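Local coordinates for tudor and KH domain-containing protein homolog (Drosophila melanogaster, PDB 5YGB), which binds the N-terminus of Piwi through its extended Tudor domain and acts in the piRNA pathway that represses transposons in the germline, at residues I147-F150 with E151-T154; Q21-G24 with P25-K29; C110-R113 with T114-T118. The protein carries 1 engineered substitution. All coordinates share one frame; numbering follows the deposited sequence.

Contact 1: residues I147-F150 with E151-T154; sequences IAKF and EELT
T154 sets its methyl group over one face of the F150 ring, toward the rim, with CG2 3.9 Å from the ring centroid of F150 and 17° off its normal. This is a CH-pi contact one helical turn apart, in the last two turns of helix 144-154. The T154 hydroxyl, turned between its own backbone N and carbonyl carbon (chi1 60°), bends back to donate to the carbonyl of F150, OG1 to O 2.8 Å. T154 N donates to F150 O as well, at 3.0 Å, and the two donors approach from opposite faces of the carbonyl plane. One residue earlier along the helix, K149 and L153 cross, with CE of K149 3.8 Å from CD2 of L153; the lysine chain bends at chi2 (61°) to pass the leucine. I147 and E151 extend in the same direction, with CG2 of I147 4.1 Å from CD of E151. F150 also meets the ring of F18, and together with L153 it packs on I205 and M209 of helix 205-211. Both polar hydrogens of T154 are thus spent on one acceptor within the helix, which is consistent with a hydroxyl residue being buried beside F150 and V9.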
ATOM      1  N   ILE A 147      12.676  -6.883  -8.932  1.00 16.70           N
ATOM      2  CA  ILE A 147      11.575  -6.717  -7.997  1.00 16.06           C
ATOM      3  C   ILE A 147      11.826  -7.566  -6.757  1.00 16.41           C
ATOM      4  O   ILE A 147      11.667  -7.085  -5.636  1.00 15.81           O
ATOM      5  CB  ILE A 147      10.228  -7.089  -8.648  1.00 18.66           C
ATOM      6  CG1 ILE A 147       9.954  -6.176  -9.845  1.00 16.89           C
ATOM      7  CG2 ILE A 147       9.101  -6.995  -7.628  1.00 18.13           C
ATOM      8  CD1 ILE A 147       8.741  -6.573 -10.664  1.00 18.03           C
ATOM      9  N   ALA A 148      12.245  -8.812  -6.955  1.00 17.90           N
ATOM     10  CA  ALA A 148      12.544  -9.705  -5.839  1.00 16.57           C
ATOM     11  C   ALA A 148      13.668  -9.165  -4.957  1.00 17.37           C
ATOM     12  O   ALA A 148      13.571  -9.204  -3.727  1.00 17.57           O
ATOM     13  CB  ALA A 148      12.898 -11.099  -6.362  1.00 18.25           C
ATOM     14  N   LYS A 149      14.727  -8.654  -5.574  1.00 17.53           N
ATOM     15  CA  LYS A 149      15.833  -8.110  -4.800  1.00 18.10           C
ATOM     16  C   LYS A 149      15.360  -6.926  -3.957  1.00 14.75           C
ATOM     17  O   LYS A 149      15.745  -6.797  -2.796  1.00 14.25           O
ATOM     18  CB  LYS A 149      16.986  -7.688  -5.716  1.00 18.52           C
ATOM     19  CG  LYS A 149      18.190  -7.125  -4.978  1.00 17.16           C
ATOM     20  CD  LYS A 149      18.803  -8.145  -4.036  1.00 21.45           C
ATOM     21  CE  LYS A 149      20.068  -7.606  -3.384  1.00 28.19           C
ATOM     22  NZ  LYS A 149      20.803  -8.656  -2.617  1.00 37.34           N
ATOM     23  N   PHE A 150      14.523  -6.076  -4.538  1.00 14.83           N
ATOM     24  CA  PHE A 150      14.003  -4.933  -3.798  1.00 14.21           C
ATOM     25  C   PHE A 150      13.098  -5.390  -2.638  1.00 14.94           C
ATOM     26  O   PHE A 150      13.154  -4.836  -1.536  1.00 12.83           O
ATOM     27  CB  PHE A 150      13.256  -3.983  -4.743  1.00 14.56           C
ATOM     28  CG  PHE A 150      12.772  -2.729  -4.083  1.00 12.06           C
ATOM     29  CD1 PHE A 150      13.671  -1.740  -3.707  1.00 13.70           C
ATOM     30  CD2 PHE A 150      11.425  -2.545  -3.819  1.00 15.30           C
ATOM     31  CE1 PHE A 150      13.231  -0.567  -3.092  1.00 13.61           C
ATOM     32  CE2 PHE A 150      10.975  -1.378  -3.190  1.00 15.65           C
ATOM     33  CZ  PHE A 150      11.884  -0.385  -2.831  1.00 12.92           C
ATOM     34  N   GLU A 151      12.266  -6.396  -2.875  1.00 15.00           N
ATOM     35  CA  GLU A 151      11.454  -6.970  -1.805  1.00 16.07           C
ATOM     36  C   GLU A 151      12.330  -7.517  -0.684  1.00 15.22           C
ATOM     37  O   GLU A 151      12.007  -7.351   0.492  1.00 15.82           O
ATOM     38  CB  GLU A 151      10.548  -8.073  -2.356  1.00 16.26           C
ATOM     39  CG  GLU A 151       9.428  -7.526  -3.234  1.00 15.83           C
ATOM     40  CD  GLU A 151       8.622  -8.607  -3.925  1.00 25.16           C
ATOM     41  OE1 GLU A 151       9.201  -9.659  -4.264  1.00 28.04           O
ATOM     42  OE2 GLU A 151       7.412  -8.395  -4.134  1.00 36.36           O
ATOM     43  N   GLU A 152      13.431  -8.169  -1.049  1.00 14.89           N
ATOM     44  CA  GLU A 152      14.371  -8.712  -0.069  1.00 15.84           C
ATOM     45  C   GLU A 152      15.062  -7.624   0.746  1.00 15.95           C
ATOM     46  O   GLU A 152      15.143  -7.718   1.976  1.00 17.73           O
ATOM     47  CB  GLU A 152      15.434  -9.564  -0.771  1.00 18.82           C
ATOM     48  CG  GLU A 152      14.913 -10.847  -1.402  1.00 39.89           C
ATOM     49  CD  GLU A 152      16.003 -11.622  -2.130  1.00 51.65           C
ATOM     50  OE1 GLU A 152      16.091 -11.513  -3.374  1.00 44.83           O
ATOM     51  OE2 GLU A 152      16.775 -12.337  -1.456  1.00 61.05           O
ATOM     52  N   LEU A 153      15.579  -6.603   0.070  1.00 15.13           N
ATOM     53  CA  LEU A 153      16.309  -5.550   0.763  1.00 15.25           C
ATOM     54  C   LEU A 153      15.394  -4.745   1.690  1.00 14.94           C
ATOM     55  O   LEU A 153      15.816  -4.276   2.751  1.00 17.33           O
ATOM     56  CB  LEU A 153      16.982  -4.617  -0.239  1.00 16.16           C
ATOM     57  CG  LEU A 153      18.111  -5.244  -1.069  1.00 15.26           C
ATOM     58  CD1 LEU A 153      18.624  -4.261  -2.119  1.00 18.64           C
ATOM     59  CD2 LEU A 153      19.245  -5.722  -0.166  1.00 21.88           C
ATOM     60  N   THR A 154      14.135  -4.590   1.295  1.00 13.35           N
ATOM     61  CA  THR A 154      13.193  -3.849   2.130  1.00 14.01           C
ATOM     62  C   THR A 154      12.483  -4.739   3.143  1.00 14.30           C
ATOM     63  O   THR A 154      11.849  -4.226   4.061  1.00 14.58           O
ATOM     64  CB  THR A 154      12.114  -3.134   1.286  1.00 13.31           C
ATOM     65  OG1 THR A 154      11.363  -4.093   0.533  1.00 13.73           O
ATOM     66  CG2 THR A 154      12.738  -2.110   0.345  1.00 15.89           C
TER

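Contact 2: residues Q21-G24 with P25-K29; sequences QLIG and PQSKK
With chi1 at 67°, S27 holds its hydroxyl between its own backbone N and carbonyl carbon and turns it back toward the start of its helix, where OG receives the backbone N-H of G24. That bond is nearly straight, with an N-H...O angle of 170° and 3.0 Å between G24 N and S27 OG. CB of S27 itself lies 3.3 Å from O of L22, and the torsion brings OG of S27 to 4.1 Å from CG2 of I23. The backbone of G24 takes a conformation open to glycine: a CB here would press on the carbonyl oxygen of I23 and run into CD of P25, and glycine avoids both.

G24 is the N-cap of helix 25-41, and P25 opens the first turn. The serine three residues after the cap, taking the N-H of the cap residue on its side-chain oxygen, supplies the reciprocal half of a capping box; glycine has no side chain to give the other half. The carbonyl of G24 begins the helical bonding instead, G24 O accepting K28 N at 3.0 Å, while its bond from S27 N is weak. The turn thereby converts strand 17-22 of the mixed sheet into the long helix of the extended Tudor domain.

On the flank of this turn L22 and Q26 run alongside each other, and in one of the two modelled conformers of Q26 the methyl CD1 of L22 comes 4.0 Å from NE2 of Q26. In that conformer the amide oxygen of Q26 is directed elsewhere, accepting from R120 and Q122. L22 also rests on M5 of strand 5-12 and on R120, and the backbone of I23 bonds to that of E6.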
ATOM      1  N   GLN A  21       5.023   3.236   5.317  1.00  9.88           N
ATOM      2  CA  GLN A  21       4.329   3.664   6.520  1.00  9.66           C
ATOM      3  C   GLN A  21       5.339   4.320   7.440  1.00 10.39           C
ATOM      4  O   GLN A  21       6.468   3.842   7.543  1.00 12.10           O
ATOM      5  CB  GLN A  21       3.713   2.473   7.246  1.00  9.98           C
ATOM      6  CG  GLN A  21       2.711   1.654   6.423  1.00 10.85           C
ATOM      7  CD  GLN A  21       2.433   0.311   7.053  1.00 10.12           C
ATOM      8  OE1 GLN A  21       3.297  -0.261   7.720  1.00 12.22           O
ATOM      9  NE2 GLN A  21       1.231  -0.209   6.845  1.00 10.99           N
ATOM     10  N   LEU A  22       4.938   5.369   8.141  1.00  9.61           N
ATOM     11  CA  LEU A  22       5.801   5.985   9.139  1.00  9.68           C
ATOM     12  C   LEU A  22       5.794   5.205  10.442  1.00 10.94           C
ATOM     13  O   LEU A  22       4.730   4.844  10.950  1.00 12.70           O
ATOM     14  CB  LEU A  22       5.362   7.417   9.432  1.00 11.22           C
ATOM     15  CG  LEU A  22       5.438   8.402   8.280  1.00 15.96           C
ATOM     16  CD1 LEU A  22       4.932   9.750   8.758  1.00 19.28           C
ATOM     17  CD2 LEU A  22       6.848   8.511   7.817  1.00 20.03           C
ATOM     18  N   ILE A  23       6.978   4.985  10.993  1.00 10.21           N
ATOM     19  CA  ILE A  23       7.137   4.366  12.306  1.00 12.81           C
ATOM     20  C   ILE A  23       6.977   5.396  13.402  1.00 13.48           C
ATOM     21  O   ILE A  23       7.529   6.495  13.329  1.00 13.97           O
ATOM     22  CB  ILE A  23       8.513   3.705  12.429  1.00 12.69           C
ATOM     23  CG1 ILE A  23       8.653   2.598  11.387  1.00 14.59           C
ATOM     24  CG2 ILE A  23       8.737   3.159  13.846  1.00 15.44           C
ATOM     25  CD1 ILE A  23      10.020   1.959  11.371  1.00 18.34           C
ATOM     26  N   GLY A  24       6.242   5.043  14.447  1.00 15.41           N
ATOM     27  CA  GLY A  24       6.124   5.916  15.599  1.00 20.75           C
ATOM     28  C   GLY A  24       4.732   5.815  16.178  1.00 17.28           C
ATOM     29  O   GLY A  24       4.100   4.752  16.082  1.00 15.42           O
ATOM     30  N   PRO A  25       4.219   6.917  16.732  1.00 19.77           N
ATOM     31  CA  PRO A  25       2.887   6.876  17.333  1.00 19.58           C
ATOM     32  C   PRO A  25       1.840   6.462  16.312  1.00 18.62           C
ATOM     33  O   PRO A  25       0.868   5.815  16.672  1.00 16.39           O
ATOM     34  CB  PRO A  25       2.659   8.316  17.807  1.00 22.92           C
ATOM     35  CG  PRO A  25       4.018   8.920  17.877  1.00 29.14           C
ATOM     36  CD  PRO A  25       4.814   8.264  16.802  1.00 27.39           C
ATOM     37  N   GLN A  26       2.084   6.789  15.044  1.00 16.40           N
ATOM     38  CA  GLN A  26       1.123   6.447  14.004  0.57 16.55           C
ATOM     39  C   GLN A  26       1.113   4.968  13.681  1.00 14.28           C
ATOM     40  O   GLN A  26       0.034   4.409  13.426  1.00 14.45           O
ATOM     41  CB  GLN A  26       1.406   7.232  12.734  0.57 16.88           C
ATOM     42  CG  GLN A  26       1.025   8.667  12.856  0.57 17.38           C
ATOM     43  CD  GLN A  26       1.129   9.367  11.540  0.57 12.93           C
ATOM     44  OE1 GLN A  26       0.383   9.062  10.611  0.57 11.10           O
ATOM     45  NE2 GLN A  26       2.044  10.326  11.446  0.57 14.75           N
ATOM     46  N   SER A  27       2.274   4.330  13.702  1.00 14.55           N
ATOM     47  CA  SER A  27       2.323   2.905  13.422  1.00 14.07           C
ATOM     48  C   SER A  27       1.762   2.123  14.614  1.00 14.33           C
ATOM     49  O   SER A  27       1.129   1.085  14.432  1.00 11.99           O
ATOM     50  CB  SER A  27       3.742   2.454  13.047  1.00 13.26           C
ATOM     51  OG  SER A  27       4.666   2.543  14.129  1.00 13.26           O
ATOM     52  N   LYS A  28       1.969   2.622  15.828  1.00 13.04           N
ATOM     53  CA  LYS A  28       1.374   1.993  17.000  0.57 12.08           C
ATOM     54  C   LYS A  28      -0.146   2.104  16.935  1.00 13.71           C
ATOM     55  O   LYS A  28      -0.867   1.142  17.215  1.00 13.35           O
ATOM     56  CB  LYS A  28       1.916   2.624  18.285  0.57 12.59           C
ATOM     57  CG  LYS A  28       3.401   2.331  18.524  0.57 12.59           C
ATOM     58  CD  LYS A  28       3.872   2.781  19.903  0.57 12.19           C
ATOM     59  CE  LYS A  28       3.840   4.296  20.058  0.57 16.55           C
ATOM     60  NZ  LYS A  28       4.268   4.692  21.432  0.57 19.17           N
ATOM     61  N   LYS A  29      -0.647   3.273  16.541  1.00 13.40           N
ATOM     62  CA  LYS A  29      -2.082   3.463  16.401  1.00 14.62           C
ATOM     63  C   LYS A  29      -2.642   2.574  15.294  1.00 12.50           C
ATOM     64  O   LYS A  29      -3.734   2.026  15.436  1.00 13.48           O
ATOM     65  CB  LYS A  29      -2.416   4.937  16.119  1.00 16.01           C
ATOM     66  CG  LYS A  29      -2.355   5.821  17.356  1.00 18.28           C
ATOM     67  CD  LYS A  29      -2.764   7.257  17.063  1.00 24.95           C
ATOM     68  CE  LYS A  29      -1.648   8.051  16.420  1.00 32.12           C
ATOM     69  NZ  LYS A  29      -2.139   9.356  15.891  1.00 38.39           N
TER

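Contact 3: residues C110-R113 with T114-T118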
ATOM      1  N   CYS A 110     -17.861  -4.319   4.831  1.00 12.37           N
ATOM      2  CA  CYS A 110     -18.858  -3.606   5.635  1.00 11.64           C
ATOM      3  C   CYS A 110     -18.620  -2.111   5.544  1.00 10.71           C
ATOM      4  O   CYS A 110     -17.526  -1.669   5.193  1.00 11.13           O
ATOM      5  CB  CYS A 110     -18.801  -4.011   7.114  1.00 11.24           C
ATOM      6  SG  CYS A 110     -19.273  -5.687   7.481  1.00 14.63           S
ATOM      7  N   GLU A 111     -19.624  -1.320   5.891  1.00 11.48           N
ATOM      8  CA  GLU A 111     -19.379   0.092   6.127  1.00 10.53           C
ATOM      9  C   GLU A 111     -18.386   0.265   7.277  1.00 11.41           C
ATOM     10  O   GLU A 111     -18.332  -0.561   8.196  1.00 11.59           O
ATOM     11  CB  GLU A 111     -20.689   0.817   6.438  1.00 11.95           C
ATOM     12  CG  GLU A 111     -21.638   0.836   5.253  1.00 13.93           C
ATOM     13  CD  GLU A 111     -22.945   1.554   5.523  1.00 15.70           C
ATOM     14  OE1 GLU A 111     -23.620   1.942   4.548  1.00 15.46           O
ATOM     15  OE2 GLU A 111     -23.309   1.716   6.705  1.00 15.59           O
ATOM     16  N   LEU A 112     -17.610   1.339   7.231  1.00 10.67           N
ATOM     17  CA  LEU A 112     -16.612   1.613   8.262  1.00  9.67           C
ATOM     18  C   LEU A 112     -17.213   2.425   9.411  1.00 12.25           C
ATOM     19  O   LEU A 112     -17.754   3.515   9.175  1.00 13.38           O
ATOM     20  CB  LEU A 112     -15.423   2.360   7.647  1.00 11.24           C
ATOM     21  CG  LEU A 112     -14.230   2.574   8.573  1.00  9.46           C
ATOM     22  CD1 LEU A 112     -13.567   1.250   8.905  1.00 12.10           C
ATOM     23  CD2 LEU A 112     -13.224   3.528   7.923  1.00 11.84           C
ATOM     24  N   ARG A 113     -17.128   1.899  10.638  1.00 13.25           N
ATOM     25  CA  ARG A 113     -17.567   2.636  11.819  1.00 14.24           C
ATOM     26  C   ARG A 113     -16.852   3.979  11.838  1.00 13.97           C
ATOM     27  O   ARG A 113     -15.637   4.044  11.644  1.00 13.45           O
ATOM     28  CB  ARG A 113     -17.290   1.837  13.086  1.00 16.66           C
ATOM     29  CG  ARG A 113     -18.125   2.251  14.296  1.00 15.71           C
ATOM     30  CD  ARG A 113     -17.803   1.375  15.489  1.00 15.83           C
ATOM     31  NE  ARG A 113     -16.545   1.779  16.107  1.00 15.70           N
ATOM     32  CZ  ARG A 113     -15.781   0.987  16.856  1.00 19.76           C
ATOM     33  NH1 ARG A 113     -16.121  -0.278  17.060  1.00 19.33           N
ATOM     34  NH2 ARG A 113     -14.668   1.465  17.395  1.00 19.30           N
ATOM     35  N   THR A 114     -17.605   5.047  12.103  1.00 16.60           N
ATOM     36  CA  THR A 114     -17.139   6.407  11.843  0.60 16.10           C
ATOM     37  C   THR A 114     -15.832   6.762  12.564  1.00 15.78           C
ATOM     38  O   THR A 114     -14.966   7.432  12.002  1.00 16.66           O
ATOM     39  CB  THR A 114     -18.243   7.427  12.213  0.60 24.04           C
ATOM     40  OG1 THR A 114     -19.383   7.203  11.375  0.60 24.47           O
ATOM     41  CG2 THR A 114     -17.765   8.852  12.011  0.60 21.75           C
ATOM     42  N   ASP A 115     -15.668   6.305  13.799  1.00 15.72           N
ATOM     43  CA  ASP A 115     -14.459   6.663  14.542  1.00 16.48           C
ATOM     44  C   ASP A 115     -13.191   6.015  13.976  1.00 17.19           C
ATOM     45  O   ASP A 115     -12.084   6.484  14.248  1.00 16.80           O
ATOM     46  CB  ASP A 115     -14.621   6.310  16.026  1.00 18.48           C
ATOM     47  CG  ASP A 115     -14.903   4.844  16.247  1.00 18.64           C
ATOM     48  OD1 ASP A 115     -15.990   4.390  15.825  1.00 23.05           O
ATOM     49  OD2 ASP A 115     -14.054   4.154  16.843  1.00 23.66           O
ATOM     50  N   PHE A 116     -13.334   4.961  13.168  1.00 14.23           N
ATOM     51  CA  PHE A 116     -12.156   4.347  12.540  1.00 12.78           C
ATOM     52  C   PHE A 116     -11.583   5.222  11.421  1.00 13.65           C
ATOM     53  O   PHE A 116     -10.522   4.922  10.890  1.00 13.01           O
ATOM     54  CB  PHE A 116     -12.490   2.958  11.977  1.00 11.76           C
ATOM     55  CG  PHE A 116     -12.726   1.892  13.027  1.00 13.46           C
ATOM     56  CD1 PHE A 116     -11.882   1.743  14.115  1.00 13.80           C
ATOM     57  CD2 PHE A 116     -13.796   1.026  12.895  1.00 13.82           C
ATOM     58  CE1 PHE A 116     -12.107   0.746  15.064  1.00 16.07           C
ATOM     59  CE2 PHE A 116     -14.031   0.038  13.836  1.00 15.15           C
ATOM     60  CZ  PHE A 116     -13.187  -0.103  14.916  1.00 16.58           C
ATOM     61  N   LEU A 117     -12.270   6.307  11.076  1.00 14.29           N
ATOM     62  CA  LEU A 117     -11.775   7.242  10.063  1.00 16.25           C
ATOM     63  C   LEU A 117     -10.729   8.216  10.572  1.00 18.31           C
ATOM     64  O   LEU A 117     -10.039   8.843   9.766  1.00 26.52           O
ATOM     65  CB  LEU A 117     -12.924   8.058   9.488  1.00 16.80           C
ATOM     66  CG  LEU A 117     -13.749   7.348   8.437  1.00 18.77           C
ATOM     67  CD1 LEU A 117     -14.963   8.192   8.152  1.00 23.63           C
ATOM     68  CD2 LEU A 117     -12.930   7.141   7.162  1.00 17.25           C
ATOM     69  N   THR A 118     -10.623   8.365  11.885  1.00 16.28           N
ATOM     70  CA  THR A 118      -9.788   9.402  12.503  1.00 18.60           C
ATOM     71  C   THR A 118      -8.308   9.337  12.115  1.00 22.34           C
ATOM     72  O   THR A 118      -7.688  10.367  11.830  1.00 24.46           O
ATOM     73  CB  THR A 118      -9.896   9.329  14.036  1.00 17.41           C
ATOM     74  OG1 THR A 118     -11.247   9.615  14.424  1.00 30.75           O
ATOM     75  CG2 THR A 118      -8.973  10.340  14.694  1.00 33.33           C
TER
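The guanidinium of R113 lies over the ring of F116 with one face and meets the carboxylate of D115 with its edge. Its plane makes 27° with the phenyl ring, the centres of the two groups are 4.0 Å apart, and CZ of F116 sits under the rim of the guanidinium. At the edge, D115 is gripped side-on by two nitrogens: NE of R113 reaches OD1 of D115 at 2.7 Å and NH2 of R113 reaches OD2 of D115 at 2.8 Å. Both oxygens use their syn lone pairs, and the two planar groups are only 7° from coplanar. The arginine bends at chi3 (78°), which swings the group back over its own turn. This turn is a short 3-10 segment, 114-117, following strand 109-111 of the antiparallel Tudor sheet, and F116 N donates to R113 O at 2.9 Å across it. NH2 of R113 has a second acidic partner in E36 of helix 25-41, and Y40 of that helix adds a cation-pi contact; with two carboxylates so near, the arginine charge is probably well balanced. Beneath the polar layer L112 carries the apolar contacts, its CD1 lying 3.7 Å from CB of F116 and its CD2 3.7 Å from CD2 of L117. L112 and F116 both continue onto M37 of the same helix, while L112 and L117 meet I60 of strand 60-65.

Along the chain the order is contact 2, contact 3, contact 1, each a local contact that closes before the next begins. Contact 2 starts helix 25-41 at the end of strand 17-22; contact 3 follows strand 109-111 and packs against E36 and M37 of that helix, which therefore reaches from one sheet to the other. The centres of contacts 2 and 3 are about 19 Å apart. Contact 1, on helix 144-154, packs on strand 5-12 of the same mixed sheet that holds strand 17-22, its centre about 22 Å from that of contact 2 and 34 Å from that of contact 3. Contacts 1 and 2 thus belong to the staphylococcal-nuclease-like half, contact 3 to the canonical Tudor sheet, and helix 25-41 connects them.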